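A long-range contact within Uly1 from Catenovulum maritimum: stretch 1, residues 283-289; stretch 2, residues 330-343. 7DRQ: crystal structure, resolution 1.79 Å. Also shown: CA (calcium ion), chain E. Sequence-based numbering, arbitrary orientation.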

ATOM      1  N   LEU A 283     -13.803   2.980  20.755  1.00 14.27           N
ATOM      2  CA  LEU A 283     -14.370   3.047  22.094  1.00 12.46           C
ATOM      3  C   LEU A 283     -13.740   4.195  22.868  1.00 17.65           C
ATOM      4  O   LEU A 283     -12.558   4.501  22.683  1.00 13.70           O
ATOM      5  CB  LEU A 283     -14.110   1.756  22.846  1.00 10.29           C
ATOM      6  CG  LEU A 283     -14.773   0.494  22.327  1.00 11.30           C
ATOM      7  CD1 LEU A 283     -13.988  -0.710  22.823  1.00 15.31           C
ATOM      8  CD2 LEU A 283     -16.213   0.455  22.822  1.00 15.71           C
ATOM      9  N   PRO A 284     -14.489   4.839  23.767  1.00 14.42           N
ATOM     10  CA  PRO A 284     -13.850   5.816  24.657  1.00 17.90           C
ATOM     11  C   PRO A 284     -13.031   5.072  25.697  1.00 19.07           C
ATOM     12  O   PRO A 284     -13.572   4.579  26.692  1.00 23.88           O
ATOM     13  CB  PRO A 284     -15.035   6.575  25.273  1.00 13.96           C
ATOM     14  CG  PRO A 284     -16.175   5.601  25.217  1.00 16.67           C
ATOM     15  CD  PRO A 284     -15.928   4.683  24.036  1.00 15.15           C
ATOM     16  N   ASP A 285     -11.735   4.939  25.455  1.00 15.11           N
ATOM     17  CA  ASP A 285     -10.913   4.048  26.250  1.00 14.05           C
ATOM     18  C   ASP A 285      -9.475   4.549  26.206  1.00 15.61           C
ATOM     19  O   ASP A 285      -9.203   5.669  25.769  1.00 15.51           O
ATOM     20  CB  ASP A 285     -11.041   2.604  25.751  1.00 13.44           C
ATOM     21  CG  ASP A 285     -10.566   2.431  24.306  1.00 13.69           C
ATOM     22  OD1 ASP A 285     -10.022   3.391  23.717  1.00 14.30           O
ATOM     23  OD2 ASP A 285     -10.760   1.333  23.756  1.00 15.03           O
ATOM     24  N   ARG A 286      -8.551   3.704  26.646  1.00 14.69           N
ATOM     25  CA  ARG A 286      -7.141   4.066  26.672  1.00 14.09           C
ATOM     26  C   ARG A 286      -6.521   4.150  25.280  1.00 14.18           C
ATOM     27  O   ARG A 286      -5.401   4.655  25.154  1.00 14.71           O
ATOM     28  CB  ARG A 286      -6.364   3.050  27.502  1.00 14.88           C
ATOM     29  CG  ARG A 286      -6.397   1.648  26.906  1.00 15.12           C
ATOM     30  CD  ARG A 286      -5.860   0.588  27.857  1.00 18.06           C
ATOM     31  NE  ARG A 286      -4.435   0.745  28.154  1.00 16.90           N
ATOM     32  CZ  ARG A 286      -3.581  -0.272  28.179  1.00 15.62           C
ATOM     33  NH1 ARG A 286      -4.009  -1.509  27.923  1.00 17.88           N
ATOM     34  NH2 ARG A 286      -2.309  -0.064  28.475  1.00 14.14           N
ATOM     35  N   PHE A 287      -7.207   3.677  24.241  1.00 13.73           N
ATOM     36  CA  PHE A 287      -6.627   3.586  22.897  1.00 11.65           C
ATOM     37  C   PHE A 287      -7.051   4.806  22.078  1.00 12.35           C
ATOM     38  O   PHE A 287      -8.210   4.930  21.684  1.00 11.84           O
ATOM     39  CB  PHE A 287      -7.042   2.278  22.224  1.00 15.29           C
ATOM     40  CG  PHE A 287      -6.512   1.061  22.923  1.00 15.08           C
ATOM     41  CD1 PHE A 287      -5.158   0.736  22.848  1.00 14.52           C
ATOM     42  CD2 PHE A 287      -7.348   0.262  23.688  1.00 13.84           C
ATOM     43  CE1 PHE A 287      -4.661  -0.380  23.506  1.00 15.77           C
ATOM     44  CE2 PHE A 287      -6.852  -0.849  24.361  1.00 13.57           C
ATOM     45  CZ  PHE A 287      -5.513  -1.168  24.277  1.00 12.70           C
ATOM     46  N   ARG A 288      -6.105   5.712  21.840  1.00 14.22           N
ATOM     47  CA  ARG A 288      -6.381   6.893  21.025  1.00 14.44           C
ATOM     48  C   ARG A 288      -6.853   6.506  19.632  1.00 13.91           C
ATOM     49  O   ARG A 288      -7.703   7.185  19.042  1.00 13.70           O
ATOM     50  CB  ARG A 288      -5.120   7.750  20.932  1.00 14.25           C
ATOM     51  CG  ARG A 288      -5.271   8.983  20.081  1.00 14.99           C
ATOM     52  CD  ARG A 288      -3.979   9.800  20.121  1.00 18.91           C
ATOM     53  NE  ARG A 288      -4.038  10.931  19.204  1.00 22.64           N
ATOM     54  CZ  ARG A 288      -3.142  11.182  18.259  1.00 28.12           C
ATOM     55  NH1 ARG A 288      -2.097  10.383  18.097  1.00 26.84           N
ATOM     56  NH2 ARG A 288      -3.283  12.247  17.483  1.00 29.98           N
ATOM     57  N   ALA A 289      -6.299   5.425  19.085  1.00 15.33           N
ATOM     58  CA  ALA A 289      -6.630   4.984  17.737  1.00 13.66           C
ATOM     59  C   ALA A 289      -6.703   3.468  17.711  1.00 14.22           C
ATOM     60  O   ALA A 289      -7.662   2.892  18.233  1.00 12.48           O
ATOM     61  CB  ALA A 289      -5.613   5.524  16.728  1.00 14.01           C
ATOM     62  N   PRO A 330      -0.792  -4.789  22.004  1.00 11.59           N
ATOM     63  CA  PRO A 330       0.276  -3.777  22.202  1.00 10.77           C
ATOM     64  C   PRO A 330       0.048  -2.867  23.403  1.00 13.32           C
ATOM     65  O   PRO A 330       1.015  -2.277  23.913  1.00 13.05           O
ATOM     66  CB  PRO A 330       0.263  -2.975  20.891  1.00 13.30           C
ATOM     67  CG  PRO A 330      -0.418  -3.847  19.894  1.00 14.26           C
ATOM     68  CD  PRO A 330      -1.377  -4.731  20.656  1.00 13.16           C
ATOM     69  N   GLY A 331      -1.197  -2.729  23.871  1.00 15.15           N
ATOM     70  CA  GLY A 331      -1.440  -1.991  25.108  1.00 12.49           C
ATOM     71  C   GLY A 331      -0.643  -2.545  26.284  1.00 16.23           C
ATOM     72  O   GLY A 331      -0.279  -1.794  27.202  1.00 15.63           O
ATOM     73  N   ASP A 332      -0.362  -3.859  26.268  1.00 14.80           N
ATOM     74  CA  ASP A 332       0.461  -4.489  27.267  1.00 13.64           C
ATOM     75  C   ASP A 332       1.832  -3.840  27.380  1.00 16.09           C
ATOM     76  O   ASP A 332       2.476  -3.981  28.431  1.00 18.51           O
ATOM     77  CB  ASP A 332       0.653  -5.965  26.908  1.00 15.61           C
ATOM     78  CG  ASP A 332      -0.618  -6.690  26.912  1.00 21.75           C
ATOM     79  OD1 ASP A 332      -1.641  -6.014  27.256  1.00 22.45           O
ATOM     80  OD2 ASP A 332      -0.676  -7.953  26.825  1.00 17.21           O
ATOM     81  N   LEU A 333       2.355  -3.281  26.288  1.00 13.79           N
ATOM     82  CA  LEU A 333       3.681  -2.695  26.293  1.00 13.94           C
ATOM     83  C   LEU A 333       3.752  -1.406  27.104  1.00 13.73           C
ATOM     84  O   LEU A 333       4.857  -0.944  27.429  1.00 14.67           O
ATOM     85  CB  LEU A 333       4.119  -2.433  24.851  1.00 13.97           C
ATOM     86  CG  LEU A 333       4.026  -3.641  23.920  1.00 13.79           C
ATOM     87  CD1 LEU A 333       4.363  -3.251  22.480  1.00 14.73           C
ATOM     88  CD2 LEU A 333       4.917  -4.776  24.394  1.00 17.59           C
ATOM     89  N   LEU A 334       2.610  -0.807  27.416  1.00 15.88           N
ATOM     90  CA  LEU A 334       2.513   0.365  28.284  1.00 16.57           C
ATOM     91  C   LEU A 334       1.462   0.030  29.330  1.00 16.08           C
ATOM     92  O   LEU A 334       0.363   0.589  29.328  1.00 17.37           O
ATOM     93  CB  LEU A 334       2.140   1.620  27.490  1.00 13.47           C
ATOM     94  CG  LEU A 334       3.145   2.031  26.416  1.00 13.07           C
ATOM     95  CD1 LEU A 334       2.512   3.001  25.433  1.00 14.95           C
ATOM     96  CD2 LEU A 334       4.373   2.676  27.075  1.00 18.37           C
ATOM     97  N   PRO A 335       1.760  -0.920  30.218  1.00 16.58           N
ATOM     98  CA  PRO A 335       0.693  -1.493  31.056  1.00 17.55           C
ATOM     99  C   PRO A 335       0.113  -0.518  32.059  1.00 19.27           C
ATOM    100  O   PRO A 335      -0.988  -0.766  32.554  1.00 24.86           O
ATOM    101  CB  PRO A 335       1.386  -2.667  31.755  1.00 20.61           C
ATOM    102  CG  PRO A 335       2.824  -2.305  31.761  1.00 18.38           C
ATOM    103  CD  PRO A 335       3.080  -1.494  30.526  1.00 19.13           C
ATOM    104  N   ASP A 336       0.800   0.583  32.369  1.00 23.56           N
ATOM    105  CA  ASP A 336       0.269   1.589  33.283  1.00 25.66           C
ATOM    106  C   ASP A 336      -0.394   2.753  32.563  1.00 24.42           C
ATOM    107  O   ASP A 336      -0.875   3.682  33.222  1.00 22.90           O
ATOM    108  CB  ASP A 336       1.380   2.122  34.192  1.00 25.98           C
ATOM    109  CG  ASP A 336       1.869   1.084  35.181  1.00 30.52           C
ATOM    110  OD1 ASP A 336       1.037   0.288  35.666  1.00 33.47           O
ATOM    111  OD2 ASP A 336       3.083   1.066  35.469  1.00 36.08           O
ATOM    112  N   ALA A 337      -0.420   2.732  31.229  1.00 19.63           N
ATOM    113  CA  ALA A 337      -0.976   3.831  30.444  1.00 17.40           C
ATOM    114  C   ALA A 337      -2.461   3.558  30.250  1.00 20.07           C
ATOM    115  O   ALA A 337      -2.910   3.092  29.199  1.00 17.84           O
ATOM    116  CB  ALA A 337      -0.242   3.976  29.115  1.00 16.35           C
ATOM    117  N   THR A 338      -3.235   3.862  31.302  1.00 19.69           N
ATOM    118  CA  THR A 338      -4.658   3.530  31.368  1.00 22.78           C
ATOM    119  C   THR A 338      -5.585   4.720  31.180  1.00 17.95           C
ATOM    120  O   THR A 338      -6.805   4.521  31.106  1.00 20.18           O
ATOM    121  CB  THR A 338      -5.003   2.894  32.722  1.00 23.19           C
ATOM    122  OG1 THR A 338      -4.445   3.696  33.770  1.00 22.51           O
ATOM    123  CG2 THR A 338      -4.452   1.486  32.815  1.00 26.22           C
ATOM    124  N   ALA A 339      -5.060   5.941  31.160  1.00 17.51           N
ATOM    125  CA  ALA A 339      -5.918   7.099  30.978  1.00 19.76           C
ATOM    126  C   ALA A 339      -6.432   7.143  29.550  1.00 18.16           C
ATOM    127  O   ALA A 339      -5.914   6.476  28.648  1.00 16.55           O
ATOM    128  CB  ALA A 339      -5.172   8.395  31.314  1.00 18.11           C
ATOM    129  N   LYS A 340      -7.486   7.927  29.349  1.00 18.25           N
ATOM    130  CA  LYS A 340      -8.061   8.025  28.013  1.00 20.49           C
ATOM    131  C   LYS A 340      -6.999   8.416  27.002  1.00 20.03           C
ATOM    132  O   LYS A 340      -6.204   9.332  27.238  1.00 19.23           O
ATOM    133  CB  LYS A 340      -9.208   9.026  27.986  1.00 22.90           C
ATOM    134  CG  LYS A 340     -10.404   8.538  28.720  1.00 31.93           C
ATOM    135  CD  LYS A 340     -10.983   7.284  28.083  1.00 32.04           C
ATOM    136  CE  LYS A 340     -12.053   6.718  28.970  1.00 29.98           C
ATOM    137  NZ  LYS A 340     -13.083   7.774  29.189  1.00 34.88           N
ATOM    138  N   ASP A 341      -6.979   7.688  25.892  1.00 18.77           N
ATOM    139  CA  ASP A 341      -6.117   7.947  24.741  1.00 16.55           C
ATOM    140  C   ASP A 341      -4.625   7.831  25.047  1.00 15.95           C
ATOM    141  O   ASP A 341      -3.807   8.200  24.202  1.00 15.04           O
ATOM    142  CB  ASP A 341      -6.411   9.323  24.134  1.00 17.60           C
ATOM    143  CG  ASP A 341      -7.811   9.417  23.569  1.00 19.57           C
ATOM    144  OD1 ASP A 341      -8.428   8.356  23.350  1.00 20.46           O
ATOM    145  OD2 ASP A 341      -8.287  10.548  23.345  1.00 25.26           O
ATOM    146  N   GLN A 342      -4.242   7.291  26.210  1.00 16.06           N
ATOM    147  CA  GLN A 342      -2.823   7.268  26.585  1.00 16.50           C
ATOM    148  C   GLN A 342      -1.993   6.290  25.752  1.00 15.34           C
ATOM    149  O   GLN A 342      -0.773   6.451  25.675  1.00 15.10           O
ATOM    150  CB  GLN A 342      -2.660   6.928  28.072  1.00 15.09           C
ATOM    151  CG  GLN A 342      -1.335   7.434  28.680  1.00 18.10           C
ATOM    152  CD  GLN A 342      -1.244   7.231  30.187  1.00 17.81           C
ATOM    153  OE1 GLN A 342      -2.246   6.981  30.852  1.00 18.66           O
ATOM    154  NE2 GLN A 342      -0.027   7.337  30.730  1.00 18.33           N
ATOM    155  N   VAL A 343      -2.611   5.275  25.149  1.00 12.90           N
ATOM    156  CA  VAL A 343      -1.926   4.374  24.223  1.00 13.13           C
ATOM    157  C   VAL A 343      -2.308   4.799  22.815  1.00 15.19           C
ATOM    158  O   VAL A 343      -3.471   4.661  22.410  1.00 12.97           O
ATOM    159  CB  VAL A 343      -2.290   2.906  24.457  1.00 13.80           C
ATOM    160  CG1 VAL A 343      -1.487   1.997  23.487  1.00 12.81           C
ATOM    161  CG2 VAL A 343      -2.066   2.502  25.903  1.00 14.56           C
TER
HETATM  162 CA    CA E 603     -10.506   4.543  21.582  1.00 30.00          CA
HETATM  163  O   HOH W   1     -10.866   2.142  21.116  1.00 13.94           O
HETATM  164  O   HOH W   2     -10.410   6.564  23.128  1.00 16.29           O
HETATM  165  O   HOH W   3      -2.427  -3.702  29.008  1.00 20.93           O
HETATM  166  O   HOH W   4      -4.326   3.631  19.962  1.00 14.73           O
HETATM  167  O   HOH W   5     -10.006   4.273  19.134  1.00 14.50           O
HETATM  168  O   HOH W   6     -11.658   6.174  20.421  1.00 16.39           O

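Residues 283-289, a segment without regular secondary structure, pack against residues 330-343, which open with a 3-10 segment (330-333) and continue as loop and turns, burying 567 Å² in all. Their backbones meet in a single beta bridge between Phe287 and Val343: Val343 N donates to Arg286 O (2.9 Å), and Arg288 N donates to Val343 O (2.9 Å). Asp341 N extends the pairing by donating to Asp285 O (3.0 Å). That amide is presented by the type II turn from Ala339 to Gln342, in which Asp341 adopts a positive phi of 63°.

Arg286 contributes most to the contact. Its CA-to-CB bond points sideways, but the p, t, m sequence of chi1 to chi3 carries the guanidinium into a cluster of backbone carbonyls. Arg286 NE donates to Ala337 O (3.0 Å), while Arg286 NH2 donates to Gly331 O (3.0 Å) and, at longer range, to Ala337 O (3.3 Å). The positive charge is thus met by carbonyl dipoles. Water 3 links Arg286 NH1 to Asp332 OD1, accepting from the former at 2.9 Å and donating to the latter at 3.0 Å.

Phe287 starts away from the other stretch, yet with chi1 at -64° (m) its ring returns to it. Phe287 CD1 lies 3.9 Å from Val343 CG1 in an apolar contact, and the ring edge meets Gly331, with Phe287 CE1 3.9 Å from Gly331 CA. The lack of a side chain at Gly331 matters here: an ideal CB would lie 2.7 Å from Arg286 NH1 and 3.0 Å from Phe287 CZ, clashing with both.

Asp285, directed away, faces calcium instead. Its p rotamer places Asp285 OD1 2.5 Å from the CA ion, which also binds Leu283 O and Phe287 O (both 2.3 Å), and lets Asp285 OD1 accept from Phe287 N (2.9 Å). Calcium-bound water 2 connects this site to stretch 2, donating to Asp341 OD1 (2.7 Å).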